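Side-chain contact in cerato-platanin-like protein (Moniliophthora perniciosa, PDB 3SUK), which is a secreted fungal cerato-platanin of unestablished function, probably one of several family members in its species that have diverged in role: residues I78-I83 / F90-A95. Residues are numbered along the deposited sequence; the frame is centred on the assembly and turned at random.
Sequences INLVAI and FNVAQA
Leu80, Phe90 and Val92 meet near the centre of the chain, inside the double-psi beta barrel of the cerato-platanin family. Strand 74-83 carries the leucine and strand 90-92 the other two; the strands are not sheet neighbours, since strand 47-50 lies between them, so the contact is made across the barrel interior by apolar side chains. The tightest approach is aliphatic: Leu80 CD1 lies 3.5 Å from Val92 CG1, and the two branched ends run at a slant to each other. In Leu80, CG is anti to the backbone N (chi1 -179°), reaching toward strand 90-92, while chi2 of 135° aims the two methyls. The aromatic part is looser, with Leu80 CD2 4.3 Å from Phe90 CD1, approaching the ring obliquely. CD1 thus belongs to Val92, whereas Leu80 CD2 also lies 4.4 Å from Val92 CG1. Other strands complete the buried cluster: Ile67 touches both Leu80 and Phe90, Leu6 packs on Phe90 and Val92, and Tyr65 meets the Phe90 ring edge-to-face. Just beyond Val92 the chain turns into helix 94-101, whose first amides, Gln94 N and Ala95 N, hydrogen-bond to the two carboxylate oxygens of Asp13. On Val92 itself, CB stands 3.9 Å from Leu80 CD1, close behind CG1.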
loop_
_atom_site.group_PDB
_atom_site.type_symbol
_atom_site.label_atom_id
_atom_site.label_comp_id
_atom_site.label_asym_id
_atom_site.label_seq_id
_atom_site.Cartn_x
_atom_site.Cartn_y
_atom_site.Cartn_z
ATOM N N ILE A 78 -6.579 -6.330 5.389
ATOM C CA ILE A 78 -7.020 -5.288 4.480
ATOM C C ILE A 78 -6.523 -5.603 3.081
ATOM O O ILE A 78 -5.581 -6.327 2.912
ATOM C CB ILE A 78 -6.518 -3.867 4.887
ATOM C CG1 ILE A 78 -4.983 -3.826 4.853
ATOM C CG2 ILE A 78 -7.063 -3.473 6.236
ATOM C CD1 ILE A 78 -4.392 -2.416 5.032
ATOM N N ASN A 79 -7.222 -5.040 2.119
ATOM C CA ASN A 79 -6.785 -5.014 0.756
ATOM C C ASN A 79 -6.188 -3.648 0.396
ATOM O O ASN A 79 -6.714 -2.635 0.717
ATOM C CB ASN A 79 -7.951 -5.338 -0.182
ATOM C CG ASN A 79 -8.569 -6.720 0.083
ATOM O OD1 ASN A 79 -7.934 -7.629 0.491
ATOM N ND2 ASN A 79 -9.838 -6.788 -0.091
ATOM N N LEU A 80 -5.028 -3.690 -0.227
ATOM C CA LEU A 80 -4.193 -2.524 -0.384
ATOM C C LEU A 80 -3.603 -2.453 -1.778
ATOM O O LEU A 80 -3.184 -3.428 -2.305
ATOM C CB LEU A 80 -3.074 -2.567 0.673
ATOM C CG LEU A 80 -2.126 -1.346 0.622
ATOM C CD1 LEU A 80 -1.852 -0.807 2.033
ATOM C CD2 LEU A 80 -0.776 -1.726 -0.035
ATOM N N VAL A 81 -3.527 -1.253 -2.342
ATOM C CA VAL A 81 -2.924 -1.056 -3.664
ATOM C C VAL A 81 -1.532 -0.486 -3.518
ATOM O O VAL A 81 -1.341 0.479 -2.884
ATOM C CB VAL A 81 -3.780 -0.095 -4.566
ATOM C CG1 VAL A 81 -3.085 0.171 -5.933
ATOM C CG2 VAL A 81 -5.194 -0.720 -4.797
ATOM N N ALA A 82 -0.608 -1.111 -4.205
ATOM C CA ALA A 82 0.762 -0.625 -4.255
ATOM C C ALA A 82 0.961 0.339 -5.417
ATOM O O ALA A 82 0.647 0.036 -6.499
ATOM C CB ALA A 82 1.727 -1.815 -4.308
ATOM N N ILE A 83 1.448 1.513 -5.072
ATOM C CA ILE A 83 1.632 2.606 -6.029
ATOM C C ILE A 83 3.044 3.214 -6.130
ATOM O O ILE A 83 3.227 4.202 -6.784
ATOM C CB ILE A 83 0.623 3.740 -5.697
ATOM C CG1 ILE A 83 0.960 4.446 -4.372
ATOM C CG2 ILE A 83 -0.812 3.177 -5.692
ATOM C CD1 ILE A 83 0.201 5.725 -4.120
ATOM N N PHE A 90 6.532 -3.347 2.635
ATOM C CA PHE A 90 5.535 -2.290 2.421
ATOM C C PHE A 90 5.785 -1.053 3.275
ATOM O O PHE A 90 6.069 -1.147 4.442
ATOM C CB PHE A 90 4.101 -2.765 2.785
ATOM C CG PHE A 90 3.546 -3.853 1.914
ATOM C CD1 PHE A 90 2.998 -3.541 0.705
ATOM C CD2 PHE A 90 3.473 -5.169 2.363
ATOM C CE1 PHE A 90 2.477 -4.514 -0.076
ATOM C CE2 PHE A 90 2.948 -6.153 1.557
ATOM C CZ PHE A 90 2.428 -5.784 0.346
ATOM N N ASN A 91 5.627 0.105 2.662
ATOM C CA ASN A 91 5.463 1.342 3.398
ATOM C C ASN A 91 4.062 1.896 3.090
ATOM O O ASN A 91 3.806 2.335 2.040
ATOM C CB ASN A 91 6.479 2.411 2.970
ATOM C CG ASN A 91 7.914 1.929 2.925
ATOM O OD1 ASN A 91 8.335 1.052 3.614
ATOM N ND2 ASN A 91 8.652 2.557 2.071
ATOM N N VAL A 92 3.203 1.879 4.095
ATOM C CA VAL A 92 1.785 2.186 3.900
ATOM C C VAL A 92 1.310 3.430 4.632
ATOM O O VAL A 92 1.949 3.916 5.474
ATOM C CB VAL A 92 0.865 0.958 4.261
ATOM C CG1 VAL A 92 1.348 -0.293 3.470
ATOM C CG2 VAL A 92 0.801 0.718 5.785
ATOM N N ALA A 93 0.129 3.908 4.272
ATOM C CA ALA A 93 -0.426 5.052 4.997
ATOM C C ALA A 93 -0.569 4.643 6.465
ATOM O O ALA A 93 -0.906 3.544 6.772
ATOM C CB ALA A 93 -1.781 5.439 4.406
ATOM N N GLN A 94 -0.341 5.582 7.359
ATOM C CA GLN A 94 -0.496 5.268 8.758
ATOM C C GLN A 94 -1.930 4.752 8.988
ATOM O O GLN A 94 -2.134 3.830 9.736
ATOM C CB GLN A 94 -0.255 6.525 9.620
ATOM C CG GLN A 94 -0.294 6.196 11.112
ATOM C CD GLN A 94 -0.274 7.458 11.958
ATOM O OE1 GLN A 94 0.479 8.346 11.706
ATOM N NE2 GLN A 94 -1.092 7.477 13.006
ATOM N N ALA A 95 -2.905 5.332 8.339
ATOM C CA ALA A 95 -4.276 4.936 8.589
ATOM C C ALA A 95 -4.486 3.447 8.279
ATOM O O ALA A 95 -5.192 2.756 9.012
ATOM C CB ALA A 95 -5.205 5.789 7.800
#